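Local coordinates for Tlr1789 protein (Thermosynechococcus elongatus, PDB 2X8X) that probably takes part in inserting or transporting proteins at the cyanobacterial outer membrane, this N-terminal part being the string of POTRA domains of an Omp85 protein, at residues A[20-23]-A[24-27]; A[175-178]-A[179-182]; A[194-197]-A[198-201]. All coordinates share one frame; numbering follows the deposited sequence.

Contact 1: residues A[20-23]-A[24-27]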
ATOM      1  N   GLU A  20      23.201  -3.370 -15.482  1.00 35.09           N
ATOM      2  CA  GLU A  20      24.140  -4.470 -15.562  1.00 35.30           C
ATOM      3  C   GLU A  20      25.373  -4.200 -14.705  1.00 34.17           C
ATOM      4  O   GLU A  20      25.926  -5.111 -14.099  1.00 34.12           O
ATOM      5  CB  GLU A  20      24.537  -4.726 -17.033  1.00 36.92           C
ATOM      6  CG  GLU A  20      25.420  -5.953 -17.176  1.00 38.96           C
ATOM      7  CD  GLU A  20      25.915  -6.153 -18.575  1.00 45.29           C
ATOM      8  OE1 GLU A  20      25.295  -5.600 -19.525  1.00 48.14           O
ATOM      9  OE2 GLU A  20      26.926  -6.873 -18.718  1.00 46.16           O
ATOM     10  N   GLN A  21      25.792  -2.946 -14.620  1.00 34.31           N
ATOM     11  CA  GLN A  21      26.866  -2.590 -13.674  1.00 34.90           C
ATOM     12  C   GLN A  21      26.406  -2.857 -12.218  1.00 34.10           C
ATOM     13  O   GLN A  21      27.154  -3.392 -11.398  1.00 33.56           O
ATOM     14  CB  GLN A  21      27.321  -1.148 -13.871  1.00 35.21           C
ATOM     15  CG  GLN A  21      28.255  -0.934 -15.134  1.00 41.12           C
ATOM     16  CD  GLN A  21      27.533  -0.194 -16.284  1.00 46.73           C
ATOM     17  OE1 GLN A  21      26.319   0.051 -16.211  1.00 51.32           O
ATOM     18  NE2 GLN A  21      28.281   0.186 -17.329  1.00 46.34           N
ATOM     19  N   LEU A  22      25.140  -2.545 -11.929  1.00 32.40           N
ATOM     20  CA  LEU A  22      24.565  -2.828 -10.600  1.00 31.32           C
ATOM     21  C   LEU A  22      24.640  -4.288 -10.171  1.00 30.29           C
ATOM     22  O   LEU A  22      24.988  -4.539  -9.025  1.00 29.53           O
ATOM     23  CB  LEU A  22      23.116  -2.336 -10.518  1.00 31.53           C
ATOM     24  CG  LEU A  22      22.425  -2.602  -9.185  1.00 31.65           C
ATOM     25  CD1 LEU A  22      22.921  -1.606  -8.064  1.00 31.33           C
ATOM     26  CD2 LEU A  22      20.917  -2.553  -9.427  1.00 33.60           C
ATOM     27  N   VAL A  23      24.283  -5.211 -11.075  1.00 27.90           N
ATOM     28  CA  VAL A  23      24.389  -6.640 -10.862  1.00 28.37           C
ATOM     29  C   VAL A  23      25.830  -7.018 -10.515  1.00 28.62           C
ATOM     30  O   VAL A  23      26.072  -7.746  -9.532  1.00 28.58           O
ATOM     31  CB  VAL A  23      23.894  -7.451 -12.110  1.00 28.30           C
ATOM     32  CG1 VAL A  23      24.081  -8.984 -11.926  1.00 28.86           C
ATOM     33  CG2 VAL A  23      22.421  -7.146 -12.390  1.00 30.88           C
ATOM     34  N   TYR A  24      26.791  -6.527 -11.296  1.00 28.34           N
ATOM     35  CA  TYR A  24      28.193  -6.833 -10.975  1.00 29.73           C
ATOM     36  C   TYR A  24      28.611  -6.295  -9.628  1.00 30.02           C
ATOM     37  O   TYR A  24      29.391  -6.917  -8.951  1.00 31.50           O
ATOM     38  CB  TYR A  24      29.141  -6.278 -12.019  1.00 31.08           C
ATOM     39  CG  TYR A  24      29.243  -7.160 -13.226  1.00 33.41           C
ATOM     40  CD1 TYR A  24      29.751  -8.466 -13.118  1.00 36.16           C
ATOM     41  CD2 TYR A  24      28.842  -6.703 -14.480  1.00 35.83           C
ATOM     42  CE1 TYR A  24      29.828  -9.291 -14.242  1.00 37.52           C
ATOM     43  CE2 TYR A  24      28.944  -7.511 -15.612  1.00 35.17           C
ATOM     44  CZ  TYR A  24      29.422  -8.798 -15.473  1.00 35.28           C
ATOM     45  OH  TYR A  24      29.489  -9.606 -16.577  1.00 37.95           O
ATOM     46  N   GLN A  25      28.117  -5.119  -9.265  1.00 29.98           N
ATOM     47  CA  GLN A  25      28.427  -4.425  -8.018  1.00 31.45           C
ATOM     48  C   GLN A  25      27.926  -5.257  -6.826  1.00 30.69           C
ATOM     49  O   GLN A  25      28.572  -5.308  -5.830  1.00 30.40           O
ATOM     50  CB  GLN A  25      27.702  -3.080  -8.109  1.00 32.92           C
ATOM     51  CG  GLN A  25      27.904  -1.962  -7.077  1.00 42.27           C
ATOM     52  CD  GLN A  25      27.494  -0.546  -7.657  1.00 49.87           C
ATOM     53  OE1 GLN A  25      26.513  -0.422  -8.411  1.00 54.49           O
ATOM     54  NE2 GLN A  25      28.252   0.510  -7.290  1.00 52.33           N
ATOM     55  N   VAL A  26      26.773  -5.929  -6.935  1.00 30.18           N
ATOM     56  CA  VAL A  26      26.138  -6.526  -5.746  1.00 28.70           C
ATOM     57  C   VAL A  26      26.503  -8.006  -5.525  1.00 28.08           C
ATOM     58  O   VAL A  26      26.343  -8.528  -4.451  1.00 28.28           O
ATOM     59  CB  VAL A  26      24.577  -6.347  -5.746  1.00 28.09           C
ATOM     60  CG1 VAL A  26      24.173  -4.891  -5.957  1.00 29.13           C
ATOM     61  CG2 VAL A  26      23.964  -7.133  -6.819  1.00 26.62           C
ATOM     62  N   ILE A  27      26.989  -8.683  -6.535  1.00 28.08           N
ATOM     63  CA  ILE A  27      27.344 -10.108  -6.370  1.00 29.48           C
ATOM     64  C   ILE A  27      28.773 -10.219  -5.836  1.00 30.93           C
ATOM     65  O   ILE A  27      29.558  -9.265  -5.948  1.00 31.75           O
ATOM     66  CB  ILE A  27      27.221 -10.913  -7.694  1.00 28.49           C
ATOM     67  CG1 ILE A  27      28.308 -10.453  -8.679  1.00 27.45           C
ATOM     68  CG2 ILE A  27      25.711 -10.867  -8.205  1.00 25.93           C
ATOM     69  CD1 ILE A  27      28.176 -10.901 -10.153  1.00 30.75           C
TER
HETATM   70  O   HOH W   1      28.069  -9.415 -18.836  1.00 29.85           O
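Glu-20 and Tyr-24, one helical turn apart, are joined by a water that donates to Glu-20 OE2 over 2.8 Å and lies 2.7 Å from Tyr-24 OH. Glu-20 runs out extended, CG anti to the backbone N (chi1 -175°), which carries its carboxylate alongside the ring, the two planes 37° apart and OE2 3.8 Å from Tyr-24 CE2. A glutamate is long enough to keep level with a tyrosine, and the phenol also bonds to Val-10 O on strand 5-13. The backbone beneath is bonded from Tyr-24 N to Glu-20 O and, at 2.9 Å, from Gln-25 N to Gln-21 O. At the helix end Val-23 O accepts from both Val-26 N and Ile-27 N, which reach it from the same face of its plane. Packing is looser: Leu-22 CD1 lies 4.1 Å from Val-26 CG1, while Val-23 CG1 stands 4.5 Å from Ile-27 CG2. Branched Val-23 and Ile-27 suit a helix covering a sheet, touching strand 5-13 and Ile-47 of helix 37-48; Leu-22 and Val-26 pack toward the loop at Thr-50, beside Phe-52 and Ile-47 respectively. These last two turns of helix 17-26 belong to a POTRA domain, two helices on a mixed sheet.

Contact 2: residues A[175-178]-A[179-182]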
ATOM      1  N   ASP A 175     -34.451  11.810  14.369  1.00 29.69           N
ATOM      2  CA  ASP A 175     -33.262  11.626  13.529  1.00 30.70           C
ATOM      3  C   ASP A 175     -32.772  12.936  12.892  1.00 29.81           C
ATOM      4  O   ASP A 175     -31.577  13.189  12.886  1.00 29.01           O
ATOM      5  CB  ASP A 175     -33.478  10.579  12.383  1.00 31.34           C
ATOM      6  CG  ASP A 175     -33.734   9.130  12.889  1.00 32.78           C
ATOM      7  OD1 ASP A 175     -33.275   8.718  13.979  1.00 30.03           O
ATOM      8  OD2 ASP A 175     -34.409   8.388  12.144  1.00 34.26           O
ATOM      9  N   PHE A 176     -33.666  13.773  12.370  1.00 29.75           N
ATOM     10  CA  PHE A 176     -33.179  14.992  11.685  1.00 30.02           C
ATOM     11  C   PHE A 176     -32.337  15.888  12.596  1.00 28.73           C
ATOM     12  O   PHE A 176     -31.428  16.570  12.140  1.00 28.82           O
ATOM     13  CB  PHE A 176     -34.317  15.792  10.992  1.00 31.18           C
ATOM     14  CG  PHE A 176     -35.286  16.437  11.961  1.00 35.98           C
ATOM     15  CD1 PHE A 176     -35.004  17.687  12.535  1.00 40.80           C
ATOM     16  CD2 PHE A 176     -36.482  15.796  12.329  1.00 40.96           C
ATOM     17  CE1 PHE A 176     -35.913  18.303  13.489  1.00 42.15           C
ATOM     18  CE2 PHE A 176     -37.402  16.399  13.254  1.00 42.47           C
ATOM     19  CZ  PHE A 176     -37.103  17.651  13.839  1.00 42.71           C
ATOM     20  N   VAL A 177     -32.660  15.898  13.894  1.00 27.21           N
ATOM     21  CA  VAL A 177     -31.992  16.765  14.885  1.00 25.33           C
ATOM     22  C   VAL A 177     -30.518  16.458  14.923  1.00 24.47           C
ATOM     23  O   VAL A 177     -29.688  17.381  14.993  1.00 23.06           O
ATOM     24  CB  VAL A 177     -32.627  16.656  16.289  1.00 25.29           C
ATOM     25  CG1 VAL A 177     -31.844  17.465  17.348  1.00 26.96           C
ATOM     26  CG2 VAL A 177     -34.029  17.193  16.266  1.00 24.21           C
ATOM     27  N   ILE A 178     -30.206  15.163  14.850  1.00 22.83           N
ATOM     28  CA  ILE A 178     -28.831  14.702  14.855  1.00 23.52           C
ATOM     29  C   ILE A 178     -28.212  14.856  13.461  1.00 23.31           C
ATOM     30  O   ILE A 178     -27.111  15.405  13.316  1.00 23.66           O
ATOM     31  CB  ILE A 178     -28.719  13.235  15.305  1.00 22.37           C
ATOM     32  CG1 ILE A 178     -29.098  13.122  16.797  1.00 23.05           C
ATOM     33  CG2 ILE A 178     -27.311  12.743  15.118  1.00 23.29           C
ATOM     34  CD1 ILE A 178     -29.515  11.707  17.160  1.00 27.63           C
ATOM     35  N   SER A 179     -28.926  14.364  12.457  1.00 21.63           N
ATOM     36  CA  SER A 179     -28.376  14.323  11.107  1.00 24.76           C
ATOM     37  C   SER A 179     -27.974  15.758  10.621  1.00 24.20           C
ATOM     38  O   SER A 179     -26.966  15.963   9.939  1.00 25.80           O
ATOM     39  CB  SER A 179     -29.437  13.666  10.215  1.00 23.66           C
ATOM     40  OG  SER A 179     -28.975  13.686   8.881  1.00 33.61           O
ATOM     41  N   ARG A 180     -28.766  16.759  10.978  1.00 24.84           N
ATOM     42  CA  ARG A 180     -28.513  18.108  10.471  1.00 25.56           C
ATOM     43  C   ARG A 180     -27.309  18.780  11.096  1.00 25.61           C
ATOM     44  O   ARG A 180     -26.866  19.824  10.619  1.00 24.43           O
ATOM     45  CB  ARG A 180     -29.739  18.977  10.602  1.00 26.33           C
ATOM     46  CG  ARG A 180     -29.920  19.643  11.951  1.00 28.31           C
ATOM     47  CD  ARG A 180     -31.346  20.283  11.941  1.00 32.58           C
ATOM     48  NE  ARG A 180     -31.894  20.383  13.301  1.00 35.50           N
ATOM     49  CZ  ARG A 180     -32.974  21.081  13.649  1.00 39.47           C
ATOM     50  NH1 ARG A 180     -33.669  21.771  12.746  1.00 39.67           N
ATOM     51  NH2 ARG A 180     -33.361  21.087  14.923  1.00 40.55           N
ATOM     52  N   GLU A 181     -26.771  18.176  12.157  1.00 24.87           N
ATOM     53  CA  GLU A 181     -25.536  18.681  12.729  1.00 24.53           C
ATOM     54  C   GLU A 181     -24.296  18.065  12.125  1.00 25.40           C
ATOM     55  O   GLU A 181     -23.185  18.540  12.420  1.00 25.59           O
ATOM     56  CB  GLU A 181     -25.518  18.439  14.241  1.00 24.84           C
ATOM     57  CG  GLU A 181     -26.684  19.138  14.923  1.00 23.18           C
ATOM     58  CD  GLU A 181     -26.653  20.654  14.776  1.00 27.41           C
ATOM     59  OE1 GLU A 181     -25.541  21.277  14.807  1.00 25.14           O
ATOM     60  OE2 GLU A 181     -27.765  21.217  14.684  1.00 22.81           O
ATOM     61  N   MET A 182     -24.486  17.009  11.318  1.00 23.96           N
ATOM     62  CA  MET A 182     -23.376  16.175  10.889  1.00 25.98           C
ATOM     63  C   MET A 182     -23.021  16.362   9.421  1.00 25.80           C
ATOM     64  O   MET A 182     -23.872  16.200   8.539  1.00 26.18           O
ATOM     65  CB  MET A 182     -23.697  14.698  11.159  1.00 25.13           C
ATOM     66  CG  MET A 182     -23.790  14.420  12.662  1.00 26.59           C
ATOM     67  SD  MET A 182     -23.967  12.650  12.875  1.00 34.23           S
ATOM     68  CE  MET A 182     -22.380  12.002  12.223  1.00 26.04           C
TER
HETATM   69  O   HOH W   2     -30.014  20.072  15.298  1.00 21.01           O
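Arg-180 runs alongside Phe-176 where the short first helix of the last POTRA domain, 175-179, runs out into a type I beta turn from Ser-179 to Met-182. The inner side is the close-packed one. Ile-178, buried, lies beside Met-182 and points the same way, its CG2 4.0 Å from Met-182 SD; the branched chain of Ile-178 fits among Tyr-159, Phe-161 and Ile-230 of the sheet, and the flexible thioether of Met-182 meets Leu-228. Backbone bonds hold the turn in shape: Ser-179 N reaches Asp-175 O in a nearly straight bond of 2.9 Å, and Arg-180 N reaches Phe-176 O. Past them the helical pattern tightens, since Glu-181 N bonds to Ile-178 O, only three residues back, from above the carbonyl plane.

The outer side is looser and carries long, polar or exposed chains. Phe-176 has its ring between the backbone N and the carbonyl carbon (chi1 68°), and Arg-180 takes the same kind of first torsion (chi1 85°); two residues one turn apart with matching first torsions send their chains off in the same direction. Their planes stand 88° apart: Phe-176 CE1 sits over one face of the guanidinium, off toward its rim, while Arg-180 NH2 meets the ring at its edge, 4.0 Å from CE1. This is therefore not a cation-pi stack over the ring face. One water ties the outer chains to the backbone: it accepts from Arg-180 NE at 2.8 Å and donates to Val-177 O at 2.7 Å and to Glu-181 OE2 at 2.6 Å.

Contact 3: residues A[194-197]-A[198-201]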
ATOM      1  N   THR A 194     -13.633  15.957  10.662  1.00 29.00           N
ATOM      2  CA  THR A 194     -15.087  16.160  10.489  1.00 26.85           C
ATOM      3  C   THR A 194     -15.866  15.419  11.559  1.00 26.46           C
ATOM      4  O   THR A 194     -16.806  16.001  12.095  1.00 24.60           O
ATOM      5  CB  THR A 194     -15.643  15.693   9.107  1.00 27.80           C
ATOM      6  OG1 THR A 194     -14.701  15.991   8.081  1.00 24.75           O
ATOM      7  CG2 THR A 194     -17.013  16.387   8.825  1.00 28.91           C
ATOM      8  N   VAL A 195     -15.480  14.169  11.876  1.00 24.62           N
ATOM      9  CA  VAL A 195     -16.114  13.468  13.003  1.00 25.05           C
ATOM     10  C   VAL A 195     -16.066  14.247  14.341  1.00 25.90           C
ATOM     11  O   VAL A 195     -17.087  14.384  15.046  1.00 22.91           O
ATOM     12  CB  VAL A 195     -15.578  12.028  13.235  1.00 26.32           C
ATOM     13  CG1 VAL A 195     -16.260  11.426  14.446  1.00 24.28           C
ATOM     14  CG2 VAL A 195     -15.796  11.142  12.006  1.00 25.58           C
ATOM     15  N   GLN A 196     -14.887  14.763  14.659  1.00 27.91           N
ATOM     16  CA  GLN A 196     -14.670  15.631  15.814  1.00 28.73           C
ATOM     17  C   GLN A 196     -15.584  16.799  15.857  1.00 27.63           C
ATOM     18  O   GLN A 196     -16.179  17.045  16.910  1.00 26.12           O
ATOM     19  CB  GLN A 196     -13.288  16.268  15.793  1.00 30.31           C
ATOM     20  CG  GLN A 196     -12.185  15.333  15.725  1.00 35.62           C
ATOM     21  CD  GLN A 196     -12.054  14.526  16.944  1.00 42.84           C
ATOM     22  OE1 GLN A 196     -12.907  13.676  17.250  1.00 42.23           O
ATOM     23  NE2 GLN A 196     -10.944  14.751  17.669  1.00 47.04           N
ATOM     24  N   ALA A 197     -15.580  17.554  14.754  1.00 25.94           N
ATOM     25  CA  ALA A 197     -16.419  18.719  14.581  1.00 26.61           C
ATOM     26  C   ALA A 197     -17.901  18.389  14.761  1.00 25.40           C
ATOM     27  O   ALA A 197     -18.676  19.154  15.389  1.00 24.96           O
ATOM     28  CB  ALA A 197     -16.146  19.354  13.189  1.00 26.46           C
ATOM     29  N   ASP A 198     -18.276  17.248  14.226  1.00 22.96           N
ATOM     30  CA  ASP A 198     -19.658  16.796  14.287  1.00 22.96           C
ATOM     31  C   ASP A 198     -20.008  16.507  15.757  1.00 21.88           C
ATOM     32  O   ASP A 198     -21.092  16.865  16.199  1.00 20.48           O
ATOM     33  CB  ASP A 198     -19.835  15.451  13.543  1.00 22.95           C
ATOM     34  CG  ASP A 198     -19.916  15.599  11.988  1.00 29.08           C
ATOM     35  OD1 ASP A 198     -20.022  16.732  11.435  1.00 30.72           O
ATOM     36  OD2 ASP A 198     -19.877  14.530  11.322  1.00 29.52           O
ATOM     37  N   LEU A 199     -19.117  15.825  16.485  1.00 21.57           N
ATOM     38  CA  LEU A 199     -19.390  15.454  17.867  1.00 22.73           C
ATOM     39  C   LEU A 199     -19.496  16.719  18.800  1.00 24.26           C
ATOM     40  O   LEU A 199     -20.301  16.775  19.757  1.00 23.03           O
ATOM     41  CB  LEU A 199     -18.302  14.510  18.382  1.00 23.75           C
ATOM     42  CG  LEU A 199     -18.273  13.077  17.847  1.00 25.94           C
ATOM     43  CD1 LEU A 199     -17.017  12.415  18.394  1.00 27.56           C
ATOM     44  CD2 LEU A 199     -19.538  12.397  18.363  1.00 23.97           C
ATOM     45  N   ARG A 200     -18.661  17.717  18.529  1.00 24.25           N
ATOM     46  CA  ARG A 200     -18.753  19.041  19.150  1.00 23.21           C
ATOM     47  C   ARG A 200     -20.076  19.738  18.886  1.00 23.57           C
ATOM     48  O   ARG A 200     -20.685  20.302  19.825  1.00 19.18           O
ATOM     49  CB  ARG A 200     -17.531  19.907  18.781  1.00 24.39           C
ATOM     50  CG  ARG A 200     -16.300  19.333  19.551  1.00 30.09           C
ATOM     51  CD  ARG A 200     -15.052  20.244  19.523  1.00 35.71           C
ATOM     52  NE  ARG A 200     -14.725  20.604  18.131  1.00 38.34           N
ATOM     53  CZ  ARG A 200     -13.803  20.003  17.363  1.00 38.92           C
ATOM     54  NH1 ARG A 200     -13.076  18.988  17.836  1.00 36.15           N
ATOM     55  NH2 ARG A 200     -13.605  20.434  16.110  1.00 36.50           N
ATOM     56  N   ARG A 201     -20.585  19.627  17.659  1.00 21.94           N
ATOM     57  CA  ARG A 201     -21.920  20.182  17.374  1.00 22.87           C
ATOM     58  C   ARG A 201     -22.985  19.399  18.083  1.00 22.74           C
ATOM     59  O   ARG A 201     -23.957  19.982  18.541  1.00 21.36           O
ATOM     60  CB  ARG A 201     -22.239  20.255  15.845  1.00 22.73           C
ATOM     61  CG  ARG A 201     -21.627  21.463  15.154  1.00 24.04           C
ATOM     62  CD  ARG A 201     -22.019  21.569  13.652  1.00 27.89           C
ATOM     63  NE  ARG A 201     -21.526  20.415  12.902  1.00 31.11           N
ATOM     64  CZ  ARG A 201     -20.337  20.318  12.299  1.00 32.63           C
ATOM     65  NH1 ARG A 201     -19.466  21.321  12.304  1.00 32.77           N
ATOM     66  NH2 ARG A 201     -20.016  19.207  11.652  1.00 35.43           N
TER
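Helix 192-205, the second helix of the last POTRA domain, holds this contact in its middle, where Thr-194 to Ala-197 pass into Asp-198 to Arg-201 by unbroken alpha-helical bonding. Each of the four carbonyls accepts the amide four residues on; Asp-198 N to Thr-194 O, at 2.9 Å, is the first and Arg-201 N to Ala-197 O, at 3.0 Å, the last. Toward the sheet, Val-195 and Leu-199 lie side by side, CG1 4.1 Å from CD1, and both touch Val-213 of strand 208-217, a place that suits aliphatic chains. Ala-197 gives room to two arginines that bend at chi3. The guanidinium of Arg-200 turns back along the helix, its NH2 3.6 Å from Ala-197 CA and its NH1 3.4 Å from Gln-196 CB. That of Arg-201 spreads one face over Ala-197 O, which stands 3.7 Å above its centre. Bent in this way (chi3 -62°), Arg-201 also brings NH2 to Asp-198 OD1 in a salt bridge whose modelled length is too short to be trusted. Asp-198 is buried, yet its carboxylate is well supplied: OD1 also accepts from Asp-183 N, and OD2 is bonded to Thr-184 OG1. With a cation and a backbone N-H at one oxygen and a hydroxyl at the other, the carboxylate is probably stabilised in its charged form, its burial paid for by the loop before the helix together with Arg-201.

Contact 1 belongs to the first POTRA domain and contacts 2 and 3 to the last, on opposite sides of the chain's centre, with the centres of contacts 1 and 2 64 Å apart. Contact 1 lies at the C-terminal end of helix 17-26; contact 2 takes in all of the short helix 175-179 and the turn after it. Both are partly buried with one bridging water, beside strand 5-13 in contact 1 and among exposed chains in contact 2. Contact 3, nearer the surface, adds a buried carboxylate with its arginine to its backbone bonds and apolar side. It touches contact 2: Arg-201 NE probably bonds to Glu-181 O, and Asp-198 OD1 packs against Met-182 CA.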